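Local atomic coordinates of putative DD-carboxypeptidase TP_0574 (Treponema pallidum, PDB entry 1O75), a protein that binds penicillin and has zinc-stimulated carboxypeptidase activity on synthetic depsipeptides, perhaps acting as a D,D-carboxypeptidase that lowers peptidoglycan cross-linking. Residues B[71-76]-B[136-141]; B[250-255]-B[292-297]; B[298-303]-B[329-334]; B[339-344]-B[398-403]. The protein carries 2 engineered substitutions. All coordinates share one frame; numbering follows the deposited sequence.

Contact 1 of 4, residues B[71-76]-B[136-141]; sequences VEVLGE and SSFMVD. With XE (xenon), chain G.
Phe-138 presents the edge of its ring to the backbone at Gly-75: Phe-138 CE2 is 3.6 Å from Gly-75 N, which lies close to the plane of the ring. Because Gly-75 carries no side chain, the ring can come right up to the strand. Beside it, Val-73 CG2 meets Phe-138 CD2 at 4.0 Å, obliquely to the ring, and the two side chains pass alongside each other, pointing opposite ways. Chi1 of 62° sets the Phe-138 ring between its own backbone N and carbonyl carbon, and Val-140 CG2 lies at another part of its rim. Val-105 of strand 101-114 packs on both Val-73 and Phe-138, Leu-131 also covers the ring, and Ala-62 of helix 60-65 touches Val-73. Leu-74 points away from Phe-138. There a xenon atom sits 3.8 Å from Leu-74 N and 3.7 Å from Glu-72 O, in a pocket that also includes Met-104 and Lys-151. No hydrogen bond joins the two segments, whose strand axes approach to 7.7 Å and cross at 87°. Both strands pair with strand 143-163, so this is near-orthogonal packing within one large mixed sheet that curls or branches.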
loop_
_atom_site.group_PDB
_atom_site.type_symbol
_atom_site.label_atom_id
_atom_site.label_comp_id
_atom_site.label_asym_id
_atom_site.label_seq_id
_atom_site.Cartn_x
_atom_site.Cartn_y
_atom_site.Cartn_z
ATOM N N VAL B 71 -0.248 25.046 -10.088
ATOM C CA VAL B 71 0.763 24.168 -10.667
ATOM C C VAL B 71 1.064 24.390 -12.139
ATOM O O VAL B 71 0.157 24.693 -12.919
ATOM C CB VAL B 71 0.295 22.696 -10.547
ATOM C CG1 VAL B 71 1.327 21.739 -11.203
ATOM C CG2 VAL B 71 0.035 22.356 -9.087
ATOM N N GLU B 72 2.328 24.223 -12.516
ATOM C CA GLU B 72 2.715 24.290 -13.926
ATOM C C GLU B 72 3.479 23.011 -14.202
ATOM O O GLU B 72 4.230 22.525 -13.343
ATOM C CB GLU B 72 3.644 25.476 -14.235
ATOM C CG GLU B 72 2.986 26.837 -14.169
ATOM C CD GLU B 72 3.978 27.948 -14.463
ATOM O OE1 GLU B 72 4.989 28.063 -13.741
ATOM O OE2 GLU B 72 3.756 28.699 -15.425
ATOM N N VAL B 73 3.289 22.452 -15.390
ATOM C CA VAL B 73 4.010 21.257 -15.762
ATOM C C VAL B 73 4.713 21.510 -17.086
ATOM O O VAL B 73 4.244 22.291 -17.917
ATOM C CB VAL B 73 3.073 20.022 -15.897
ATOM C CG1 VAL B 73 2.523 19.643 -14.530
ATOM C CG2 VAL B 73 1.925 20.331 -16.829
ATOM N N LEU B 74 5.863 20.875 -17.240
ATOM C CA LEU B 74 6.673 20.963 -18.442
ATOM C C LEU B 74 6.713 19.557 -19.025
ATOM O O LEU B 74 6.895 18.585 -18.284
ATOM C CB LEU B 74 8.100 21.377 -18.088
ATOM C CG LEU B 74 9.080 21.450 -19.261
ATOM C CD1 LEU B 74 8.771 22.710 -20.064
ATOM C CD2 LEU B 74 10.526 21.493 -18.748
ATOM N N GLY B 75 6.557 19.449 -20.342
ATOM C CA GLY B 75 6.599 18.142 -20.979
ATOM C C GLY B 75 7.356 18.131 -22.296
ATOM O O GLY B 75 7.568 19.190 -22.903
ATOM N N GLU B 76 7.770 16.940 -22.731
ATOM C CA GLU B 76 8.501 16.785 -23.987
ATOM C C GLU B 76 7.589 16.160 -25.031
ATOM O O GLU B 76 6.804 15.250 -24.727
ATOM C CB GLU B 76 9.717 15.884 -23.810
ATOM C CG GLU B 76 10.638 16.305 -22.712
ATOM C CD GLU B 76 11.825 15.388 -22.566
ATOM O OE1 GLU B 76 11.695 14.177 -22.848
ATOM O OE2 GLU B 76 12.890 15.874 -22.149
ATOM N N SER B 136 0.572 10.987 -17.208
ATOM C CA SER B 136 1.994 11.018 -17.470
ATOM C C SER B 136 2.256 11.980 -18.639
ATOM O O SER B 136 3.392 12.215 -19.019
ATOM C CB SER B 136 2.490 9.610 -17.791
ATOM O OG SER B 136 1.642 9.034 -18.770
ATOM N N SER B 137 1.193 12.545 -19.191
ATOM C CA SER B 137 1.335 13.478 -20.311
ATOM C C SER B 137 0.155 14.430 -20.329
ATOM O O SER B 137 -0.796 14.260 -19.568
ATOM C CB SER B 137 1.371 12.699 -21.635
ATOM O OG SER B 137 0.088 12.140 -21.895
ATOM N N PHE B 138 0.218 15.430 -21.205
ATOM C CA PHE B 138 -0.859 16.397 -21.364
ATOM C C PHE B 138 -0.974 16.822 -22.840
ATOM O O PHE B 138 -0.040 16.645 -23.612
ATOM C CB PHE B 138 -0.634 17.627 -20.458
ATOM C CG PHE B 138 0.617 18.407 -20.769
ATOM C CD1 PHE B 138 0.596 19.437 -21.708
ATOM C CD2 PHE B 138 1.810 18.123 -20.110
ATOM C CE1 PHE B 138 1.739 20.170 -21.984
ATOM C CE2 PHE B 138 2.963 18.849 -20.377
ATOM C CZ PHE B 138 2.931 19.875 -21.316
ATOM N N MET B 139 -2.117 17.388 -23.207
ATOM C CA MET B 139 -2.372 17.821 -24.583
ATOM C C MET B 139 -2.299 19.327 -24.801
ATOM O O MET B 139 -2.869 20.106 -24.036
ATOM C CB MET B 139 -3.765 17.372 -25.032
ATOM C CG MET B 139 -3.999 15.890 -25.048
ATOM S SD MET B 139 -2.971 15.051 -26.223
ATOM C CE MET B 139 -3.293 13.321 -25.732
ATOM N N VAL B 140 -1.617 19.724 -25.868
ATOM C CA VAL B 140 -1.504 21.129 -26.244
ATOM C C VAL B 140 -1.752 21.209 -27.752
ATOM O O VAL B 140 -0.960 20.694 -28.549
ATOM C CB VAL B 140 -0.109 21.705 -25.930
ATOM C CG1 VAL B 140 -0.020 23.149 -26.402
ATOM C CG2 VAL B 140 0.145 21.647 -24.447
ATOM N N ASP B 141 -2.848 21.858 -28.132
ATOM C CA ASP B 141 -3.215 21.990 -29.537
ATOM C C ASP B 141 -3.196 20.634 -30.206
ATOM O O ASP B 141 -2.536 20.453 -31.220
ATOM C CB ASP B 141 -2.254 22.913 -30.293
ATOM C CG ASP B 141 -2.386 24.360 -29.879
ATOM O OD1 ASP B 141 -3.539 24.828 -29.730
ATOM O OD2 ASP B 141 -1.336 25.026 -29.716
HETATM XE XE XE G . 7.500 23.376 -14.830
#

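Contact 2 of 4, residues B[250-255]-B[292-297]; sequences DYVMNF and PRISCG. With XE (xenon), chain F.
In the domain C beta sandwich, Ile-294 of strand 293-298 lays its outer methyl, CD1, against the residues that lead from helix 245-252 into strand 255-262. Three side chains converge on it. The tightest approach is from the Tyr-251 ring, whose CE2 comes to 3.4 Å from Ile-294 CD1 with the methyl in the ring plane, at its edge. Phe-255 CD1 lies 4.1 Å from Ile-294 CD1 at a slant, and Val-252 CG1 touches more loosely. With CG1 beside the backbone N (chi1 -67°) and the chain extended beyond it, Ile-294 reaches across to all three. Strands 293-298 and 255-262 belong to different four-stranded antiparallel sheets, as expected of the immunoglobulin-like E-set fold, and the contact joins them through Ile-294 and Phe-255. Tyr-322 meets Tyr-251 edge-to-face, while Trp-286 packs against both Val-252 and Phe-255. Within 250-255, Asn-254 gives its ND2 to Asp-250 O at 2.9 Å and its backbone N to Tyr-251 O at 2.8 Å. Farther along the strand, Cys-296 O lies 3.4 Å from a second xenon, whose pocket includes Tyr-260 and Phe-331. Arg-293 points away and forms a salt bridge with a bound sulfated sugar.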
loop_
_atom_site.group_PDB
_atom_site.type_symbol
_atom_site.label_atom_id
_atom_site.label_comp_id
_atom_site.label_asym_id
_atom_site.label_seq_id
_atom_site.Cartn_x
_atom_site.Cartn_y
_atom_site.Cartn_z
ATOM N N ASP B 250 -12.513 14.067 0.266
ATOM C CA ASP B 250 -13.006 15.428 0.480
ATOM C C ASP B 250 -11.970 16.193 1.312
ATOM O O ASP B 250 -11.739 17.380 1.104
ATOM C CB ASP B 250 -14.348 15.427 1.227
ATOM C CG ASP B 250 -15.529 15.054 0.329
ATOM O OD1 ASP B 250 -15.419 15.191 -0.910
ATOM O OD2 ASP B 250 -16.584 14.642 0.860
ATOM N N TYR B 251 -11.349 15.512 2.260
ATOM C CA TYR B 251 -10.345 16.181 3.077
ATOM C C TYR B 251 -9.089 16.558 2.264
ATOM O O TYR B 251 -8.688 17.724 2.257
ATOM C CB TYR B 251 -9.941 15.313 4.265
ATOM C CG TYR B 251 -8.947 16.018 5.192
ATOM C CD1 TYR B 251 -9.378 17.018 6.067
ATOM C CD2 TYR B 251 -7.581 15.697 5.172
ATOM C CE1 TYR B 251 -8.479 17.689 6.915
ATOM C CE2 TYR B 251 -6.660 16.368 6.014
ATOM C CZ TYR B 251 -7.122 17.361 6.879
ATOM O OH TYR B 251 -6.239 18.070 7.667
ATOM N N VAL B 252 -8.470 15.611 1.563
ATOM C CA VAL B 252 -7.267 15.995 0.821
ATOM C C VAL B 252 -7.596 16.997 -0.272
ATOM O O VAL B 252 -6.741 17.790 -0.658
ATOM C CB VAL B 252 -6.496 14.768 0.210
ATOM C CG1 VAL B 252 -5.921 13.910 1.321
ATOM C CG2 VAL B 252 -7.438 13.918 -0.697
ATOM N N MET B 253 -8.840 17.002 -0.759
ATOM C CA MET B 253 -9.189 17.965 -1.817
ATOM C C MET B 253 -9.357 19.369 -1.228
ATOM O O MET B 253 -9.525 20.337 -1.959
ATOM C CB MET B 253 -10.461 17.546 -2.559
ATOM C CG MET B 253 -10.251 16.350 -3.508
ATOM S SD MET B 253 -9.049 16.707 -4.827
ATOM C CE MET B 253 -8.367 15.143 -5.102
ATOM N N ASN B 254 -9.323 19.463 0.097
ATOM C CA ASN B 254 -9.405 20.757 0.780
ATOM C C ASN B 254 -8.133 21.036 1.595
ATOM O O ASN B 254 -7.995 22.088 2.246
ATOM C CB ASN B 254 -10.641 20.780 1.669
ATOM C CG ASN B 254 -11.893 21.068 0.860
ATOM O OD1 ASN B 254 -12.048 22.164 0.329
ATOM N ND2 ASN B 254 -12.757 20.077 0.725
ATOM N N PHE B 255 -7.203 20.086 1.547
ATOM C CA PHE B 255 -5.943 20.229 2.277
ATOM C C PHE B 255 -5.053 21.318 1.706
ATOM O O PHE B 255 -4.828 21.397 0.493
ATOM C CB PHE B 255 -5.157 18.918 2.248
ATOM C CG PHE B 255 -3.797 19.014 2.887
ATOM C CD1 PHE B 255 -3.652 18.890 4.273
ATOM C CD2 PHE B 255 -2.659 19.190 2.099
ATOM C CE1 PHE B 255 -2.385 18.930 4.864
ATOM C CE2 PHE B 255 -1.379 19.234 2.678
ATOM C CZ PHE B 255 -1.248 19.098 4.072
ATOM N N PRO B 292 -6.481 6.548 4.624
ATOM C CA PRO B 292 -6.568 7.948 5.064
ATOM C C PRO B 292 -5.289 8.420 5.748
ATOM O O PRO B 292 -5.257 8.693 6.952
ATOM C CB PRO B 292 -7.790 7.926 5.989
ATOM C CG PRO B 292 -7.628 6.597 6.688
ATOM C CD PRO B 292 -7.176 5.645 5.567
ATOM N N ARG B 293 -4.230 8.526 4.962
ATOM C CA ARG B 293 -2.934 8.902 5.493
ATOM C C ARG B 293 -2.362 10.178 4.882
ATOM O O ARG B 293 -2.538 10.443 3.691
ATOM C CB ARG B 293 -1.972 7.730 5.246
ATOM C CG ARG B 293 -0.493 7.989 5.483
ATOM C CD ARG B 293 0.295 6.698 5.227
ATOM N NE ARG B 293 0.006 6.188 3.888
ATOM C CZ ARG B 293 -0.135 4.905 3.555
ATOM N NH1 ARG B 293 -0.014 3.943 4.463
ATOM N NH2 ARG B 293 -0.419 4.591 2.298
ATOM N N ILE B 294 -1.716 10.990 5.707
ATOM C CA ILE B 294 -1.039 12.180 5.210
ATOM C C ILE B 294 0.341 12.086 5.825
ATOM O O ILE B 294 0.462 11.868 7.030
ATOM C CB ILE B 294 -1.732 13.470 5.624
ATOM C CG1 ILE B 294 -3.100 13.535 4.926
ATOM C CG2 ILE B 294 -0.881 14.688 5.199
ATOM C CD1 ILE B 294 -3.741 14.861 4.993
ATOM N N SER B 295 1.380 12.192 4.999
ATOM C CA SER B 295 2.754 12.101 5.495
ATOM C C SER B 295 3.453 13.461 5.476
ATOM O O SER B 295 3.268 14.256 4.547
ATOM C CB SER B 295 3.531 11.089 4.665
ATOM O OG SER B 295 2.892 9.821 4.755
ATOM N N CYS B 296 4.244 13.714 6.513
ATOM C CA CYS B 296 4.973 14.974 6.683
ATOM C C CYS B 296 6.421 14.603 6.935
ATOM O O CYS B 296 6.690 13.777 7.798
ATOM C CB CYS B 296 4.465 15.716 7.934
ATOM S SG CYS B 296 2.739 16.078 7.870
ATOM N N GLY B 297 7.338 15.222 6.204
ATOM C CA GLY B 297 8.735 14.919 6.408
ATOM C C GLY B 297 9.566 16.158 6.647
ATOM O O GLY B 297 9.102 17.286 6.427
HETATM XE XE XE F . 7.814 16.110 10.000
#

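Contact 3 of 4, residues B[298-303]-B[329-334]; sequences INYGFD and VRFLPK
The CA atoms that come nearest across the contact, those of Ile-298 and Phe-331, are 9.9 Å apart, and just beyond Ile-298 the chain swings into a type I turn from Asn-299 to Phe-302. From there Ile-298 sends CG2 to within 3.9 Å of Phe-331 CE2, obliquely to the ring. Tyr-300 reaches in from the turn with its hydroxyl, so that Tyr-300 OH lies 3.5 Å from Phe-331 CB. The same hydroxyl is 2.7 Å from a water in the plane of the tyrosine ring, and this water donates to Leu-332 O at 2.9 Å. Asn-299 also forms an Asx turn, its OD1 accepting from Gly-301 N at 2.8 Å, with the donor in the carbonyl plane. Asn-299 CB meanwhile rests over the centre of one face of the Phe-302 ring. Tyr-313 of strand 311-319 touches Ile-298, Tyr-300 and Phe-331, and the Phe-331 side chain also borders the xenon pocket shared with Tyr-260, Cys-296 and Gly-297. The meeting is thus apolar at Phe-331 and polar only through the bridging water, which lets the tyrosine hydroxyl lie against a hydrophobic side chain while still being joined to the opposite backbone.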
loop_
_atom_site.group_PDB
_atom_site.type_symbol
_atom_site.label_atom_id
_atom_site.label_comp_id
_atom_site.label_asym_id
_atom_site.label_seq_id
_atom_site.Cartn_x
_atom_site.Cartn_y
_atom_site.Cartn_z
ATOM N N ILE B 298 10.807 15.960 7.068
ATOM C CA ILE B 298 11.663 17.104 7.301
ATOM C C ILE B 298 13.107 16.735 7.001
ATOM O O ILE B 298 13.503 15.582 7.145
ATOM C CB ILE B 298 11.535 17.588 8.772
ATOM C CG1 ILE B 298 12.232 18.938 8.953
ATOM C CG2 ILE B 298 12.142 16.537 9.742
ATOM C CD1 ILE B 298 12.040 19.517 10.367
ATOM N N ASN B 299 13.866 17.701 6.516
ATOM C CA ASN B 299 15.296 17.489 6.293
ATOM C C ASN B 299 15.923 18.639 7.061
ATOM O O ASN B 299 15.742 19.790 6.699
ATOM C CB ASN B 299 15.690 17.585 4.820
ATOM C CG ASN B 299 17.170 17.322 4.616
ATOM O OD1 ASN B 299 18.011 18.097 5.079
ATOM N ND2 ASN B 299 17.498 16.223 3.934
ATOM N N TYR B 300 16.658 18.321 8.121
ATOM C CA TYR B 300 17.238 19.364 8.969
ATOM C C TYR B 300 18.141 20.337 8.231
ATOM O O TYR B 300 18.390 21.440 8.704
ATOM C CB TYR B 300 17.996 18.714 10.129
ATOM C CG TYR B 300 17.144 17.722 10.898
ATOM C CD1 TYR B 300 17.640 16.457 11.232
ATOM C CD2 TYR B 300 15.833 18.052 11.295
ATOM C CE1 TYR B 300 16.862 15.540 11.940
ATOM C CE2 TYR B 300 15.047 17.146 12.009
ATOM C CZ TYR B 300 15.570 15.892 12.329
ATOM O OH TYR B 300 14.807 14.997 13.042
ATOM N N GLY B 301 18.617 19.935 7.055
ATOM C CA GLY B 301 19.511 20.803 6.303
ATOM C C GLY B 301 18.869 21.777 5.338
ATOM O O GLY B 301 19.576 22.564 4.718
ATOM N N PHE B 302 17.541 21.747 5.186
ATOM C CA PHE B 302 16.885 22.675 4.267
ATOM C C PHE B 302 16.877 24.059 4.884
ATOM O O PHE B 302 16.735 24.198 6.095
ATOM C CB PHE B 302 15.435 22.261 3.991
ATOM C CG PHE B 302 15.285 20.978 3.184
ATOM C CD1 PHE B 302 16.395 20.309 2.654
ATOM C CD2 PHE B 302 14.013 20.459 2.939
ATOM C CE1 PHE B 302 16.231 19.134 1.888
ATOM C CE2 PHE B 302 13.832 19.307 2.187
ATOM C CZ PHE B 302 14.947 18.634 1.655
ATOM N N ASP B 303 17.003 25.094 4.068
ATOM C CA ASP B 303 17.002 26.443 4.624
ATOM C C ASP B 303 15.727 26.785 5.383
ATOM O O ASP B 303 15.781 27.490 6.401
ATOM C CB ASP B 303 17.221 27.490 3.536
ATOM C CG ASP B 303 18.587 27.378 2.874
ATOM O OD1 ASP B 303 19.524 26.812 3.483
ATOM O OD2 ASP B 303 18.711 27.867 1.739
ATOM N N VAL B 329 4.792 14.172 17.536
ATOM C CA VAL B 329 5.659 13.060 17.176
ATOM C C VAL B 329 7.081 13.350 17.617
ATOM O O VAL B 329 7.473 14.503 17.763
ATOM C CB VAL B 329 5.634 12.820 15.632
ATOM C CG1 VAL B 329 6.222 14.029 14.886
ATOM C CG2 VAL B 329 6.452 11.603 15.306
ATOM N N ARG B 330 7.861 12.306 17.830
ATOM C CA ARG B 330 9.250 12.497 18.234
ATOM C C ARG B 330 10.191 11.864 17.209
ATOM O O ARG B 330 9.974 10.728 16.791
ATOM C CB ARG B 330 9.508 11.863 19.608
ATOM C CG ARG B 330 10.955 12.090 20.102
ATOM C CD ARG B 330 11.302 11.191 21.286
ATOM N NE ARG B 330 12.733 11.260 21.573
ATOM C CZ ARG B 330 13.350 10.460 22.437
ATOM N NH1 ARG B 330 12.658 9.535 23.088
ATOM N NH2 ARG B 330 14.645 10.600 22.663
ATOM N N PHE B 331 11.205 12.606 16.782
ATOM C CA PHE B 331 12.179 12.056 15.845
ATOM C C PHE B 331 13.470 11.822 16.648
ATOM O O PHE B 331 14.018 12.736 17.247
ATOM C CB PHE B 331 12.427 13.009 14.674
ATOM C CG PHE B 331 11.199 13.277 13.827
ATOM C CD1 PHE B 331 10.309 12.249 13.524
ATOM C CD2 PHE B 331 10.975 14.553 13.284
ATOM C CE1 PHE B 331 9.201 12.475 12.683
ATOM C CE2 PHE B 331 9.878 14.800 12.440
ATOM C CZ PHE B 331 8.987 13.753 12.140
ATOM N N LEU B 332 13.928 10.576 16.655
ATOM C CA LEU B 332 15.113 10.168 17.396
ATOM C C LEU B 332 16.429 10.682 16.842
ATOM O O LEU B 332 16.532 11.009 15.661
ATOM C CB LEU B 332 15.162 8.636 17.474
ATOM C CG LEU B 332 13.998 8.057 18.283
ATOM C CD1 LEU B 332 13.882 6.568 18.037
ATOM C CD2 LEU B 332 14.215 8.363 19.782
ATOM N N PRO B 333 17.457 10.757 17.708
ATOM C CA PRO B 333 18.797 11.221 17.344
ATOM C C PRO B 333 19.411 10.225 16.378
ATOM O O PRO B 333 19.014 9.058 16.334
ATOM C CB PRO B 333 19.552 11.216 18.673
ATOM C CG PRO B 333 18.479 11.343 19.694
ATOM C CD PRO B 333 17.374 10.487 19.151
ATOM N N LYS B 334 20.393 10.691 15.621
ATOM C CA LYS B 334 21.096 9.855 14.661
ATOM C C LYS B 334 22.189 9.099 15.400
ATOM O O LYS B 334 22.926 9.694 16.186
ATOM C CB LYS B 334 21.737 10.729 13.584
ATOM C CG LYS B 334 22.427 9.950 12.486
ATOM C CD LYS B 334 23.069 10.887 11.473
ATOM C CE LYS B 334 23.594 10.121 10.265
ATOM N NZ LYS B 334 24.569 9.055 10.648
HETATM O O HOH W 1 15.645 12.408 13.317
#

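Contact 4 of 4, residues B[339-344]-B[398-403]; sequences IDIGLK and VEVRFK
Arg-401 NH1 is gripped by two carboxylates, Glu-399 OE2 at 2.9 Å and Asp-364 OD2. The Glu-399 oxygen lies in the guanidinium plane, but the nitrogen approaches from above the carboxylate plane, and the N-H...O angle is a bent 133°. Asp-376 takes NH2 and Arg-409 takes Glu-399 OE1, making a charge network in which Glu-399 points away from strand 340-344. Toward that strand the meeting is wholly aliphatic. Ile-341 and Val-398 meet end to end, Ile-341 CD1 standing 4.1 Å from Val-398 CG1. The same methyl lies 3.9 Å from Val-400 CG2, the two side chains running alongside each other in opposite senses; the extended isoleucine chain (chi2 167°) carries it that far. Leu-343 CD1 adds a looser touch, 4.2 Å from Val-398 CG2. The two strand segments are 9.7 Å apart at their axes and run at 133° to each other, as suits two sheets packed face to face. Strand 340-344 is an outer strand of a three-stranded sheet beside 347-351, whose Leu-348 backs Ile-341 and Leu-343. Strand 396-401 lies between 362-367 and 408-412 in the other sheet, and Val-412 of strand 408-412 touches Ile-341, Leu-343 and Val-398.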
loop_
_atom_site.group_PDB
_atom_site.type_symbol
_atom_site.label_atom_id
_atom_site.label_comp_id
_atom_site.label_asym_id
_atom_site.label_seq_id
_atom_site.Cartn_x
_atom_site.Cartn_y
_atom_site.Cartn_z
ATOM N N ILE B 339 28.164 0.900 12.829
ATOM C CA ILE B 339 27.777 -0.499 12.916
ATOM C C ILE B 339 28.265 -1.343 11.730
ATOM O O ILE B 339 28.386 -0.847 10.608
ATOM C CB ILE B 339 26.234 -0.576 13.027
ATOM C CG1 ILE B 339 25.760 -2.028 13.011
ATOM C CG2 ILE B 339 25.602 0.220 11.897
ATOM C CD1 ILE B 339 26.135 -2.797 14.242
ATOM N N ASP B 340 28.547 -2.618 11.991
ATOM C CA ASP B 340 29.016 -3.547 10.967
ATOM C C ASP B 340 28.038 -4.702 10.837
ATOM O O ASP B 340 27.678 -5.333 11.830
ATOM C CB ASP B 340 30.391 -4.111 11.331
ATOM C CG ASP B 340 31.456 -3.042 11.433
ATOM O OD1 ASP B 340 31.740 -2.372 10.413
ATOM O OD2 ASP B 340 32.011 -2.876 12.541
ATOM N N ILE B 341 27.623 -4.985 9.608
ATOM C CA ILE B 341 26.671 -6.057 9.351
ATOM C C ILE B 341 27.188 -7.068 8.321
ATOM O O ILE B 341 27.831 -6.697 7.336
ATOM C CB ILE B 341 25.328 -5.474 8.856
ATOM C CG1 ILE B 341 24.731 -4.559 9.928
ATOM C CG2 ILE B 341 24.361 -6.597 8.519
ATOM C CD1 ILE B 341 23.586 -3.699 9.429
ATOM N N GLY B 342 26.897 -8.344 8.551
ATOM C CA GLY B 342 27.333 -9.378 7.629
ATOM C C GLY B 342 26.328 -10.508 7.523
ATOM O O GLY B 342 25.716 -10.895 8.520
ATOM N N LEU B 343 26.156 -11.033 6.314
ATOM C CA LEU B 343 25.217 -12.133 6.074
ATOM C C LEU B 343 25.925 -13.384 5.546
ATOM O O LEU B 343 26.630 -13.331 4.534
ATOM C CB LEU B 343 24.137 -11.698 5.075
ATOM C CG LEU B 343 23.191 -10.582 5.522
ATOM C CD1 LEU B 343 22.417 -10.058 4.320
ATOM C CD2 LEU B 343 22.256 -11.106 6.605
ATOM N N LYS B 344 25.719 -14.509 6.226
ATOM C CA LYS B 344 26.344 -15.766 5.830
ATOM C C LYS B 344 25.404 -16.931 6.126
ATOM O O LYS B 344 25.126 -17.247 7.289
ATOM C CB LYS B 344 27.662 -15.944 6.587
ATOM C CG LYS B 344 28.506 -17.117 6.124
ATOM C CD LYS B 344 29.801 -17.179 6.918
ATOM C CE LYS B 344 30.722 -18.282 6.414
ATOM N NZ LYS B 344 31.996 -18.330 7.194
ATOM N N VAL B 398 19.608 -4.366 4.750
ATOM C CA VAL B 398 19.361 -4.687 6.151
ATOM C C VAL B 398 19.033 -3.395 6.882
ATOM O O VAL B 398 19.867 -2.485 6.964
ATOM C CB VAL B 398 20.595 -5.305 6.853
ATOM C CG1 VAL B 398 20.235 -5.690 8.291
ATOM C CG2 VAL B 398 21.082 -6.518 6.087
ATOM N N GLU B 399 17.815 -3.306 7.401
ATOM C CA GLU B 399 17.429 -2.119 8.139
ATOM C C GLU B 399 17.482 -2.458 9.618
ATOM O O GLU B 399 16.955 -3.484 10.051
ATOM C CB GLU B 399 16.019 -1.656 7.763
ATOM C CG GLU B 399 15.567 -0.460 8.598
ATOM C CD GLU B 399 14.249 0.126 8.147
ATOM O OE1 GLU B 399 14.159 0.545 6.978
ATOM O OE2 GLU B 399 13.308 0.174 8.965
ATOM N N VAL B 400 18.134 -1.601 10.389
ATOM C CA VAL B 400 18.240 -1.813 11.822
ATOM C C VAL B 400 17.515 -0.702 12.553
ATOM O O VAL B 400 17.832 0.470 12.378
ATOM C CB VAL B 400 19.707 -1.822 12.288
ATOM C CG1 VAL B 400 19.772 -1.969 13.804
ATOM C CG2 VAL B 400 20.449 -2.964 11.608
ATOM N N ARG B 401 16.524 -1.076 13.350
ATOM C CA ARG B 401 15.780 -0.107 14.136
ATOM C C ARG B 401 16.299 -0.143 15.572
ATOM O O ARG B 401 16.294 -1.194 16.216
ATOM C CB ARG B 401 14.284 -0.430 14.114
ATOM C CG ARG B 401 13.603 -0.067 12.801
ATOM C CD ARG B 401 12.111 -0.315 12.870
ATOM N NE ARG B 401 11.788 -1.737 12.846
ATOM C CZ ARG B 401 11.806 -2.498 11.753
ATOM N NH1 ARG B 401 12.128 -1.976 10.576
ATOM N NH2 ARG B 401 11.507 -3.789 11.843
ATOM N N PHE B 402 16.773 0.998 16.058
ATOM C CA PHE B 402 17.265 1.079 17.428
ATOM C C PHE B 402 16.162 1.637 18.317
ATOM O O PHE B 402 15.159 2.172 17.838
ATOM C CB PHE B 402 18.485 1.992 17.527
ATOM C CG PHE B 402 19.566 1.671 16.541
ATOM C CD1 PHE B 402 19.654 2.364 15.337
ATOM C CD2 PHE B 402 20.516 0.692 16.824
ATOM C CE1 PHE B 402 20.674 2.094 14.429
ATOM C CE2 PHE B 402 21.542 0.409 15.923
ATOM C CZ PHE B 402 21.623 1.113 14.723
ATOM N N LYS B 403 16.361 1.517 19.618
ATOM C CA LYS B 403 15.394 2.003 20.579
ATOM C C LYS B 403 15.519 3.511 20.797
ATOM O O LYS B 403 14.516 4.212 20.917
ATOM C CB LYS B 403 15.602 1.282 21.910
ATOM C CG LYS B 403 14.463 1.430 22.897
ATOM C CD LYS B 403 14.865 0.801 24.225
ATOM C CE LYS B 403 13.684 0.620 25.155
ATOM N NZ LYS B 403 14.125 -0.044 26.413
#

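The four contacts follow one another along the chain, each closing before the next opens. Contact 1 lies in the N-terminal family region, about 25 Å from contact 2 and about 44 Å from contact 4, centre to centre. Contacts 2 and 3 share domain C: strand 293-298 runs out of contact 2 into contact 3, their centres are about 21 Å apart, and Cys-296, Gly-297 and Phe-331 line one xenon pocket between them. Strand 325-331 is followed by strand 340-344, leading to contact 4 in a separate pair of sheets, its centre about 22 Å from that of contact 3. Contacts 3 and 4 touch where Leu-332 CD1 packs 3.8 Å from Lys-403 O. Each contact thus lies within a different part of this four-domain, beta-rich protein, except 2 and 3.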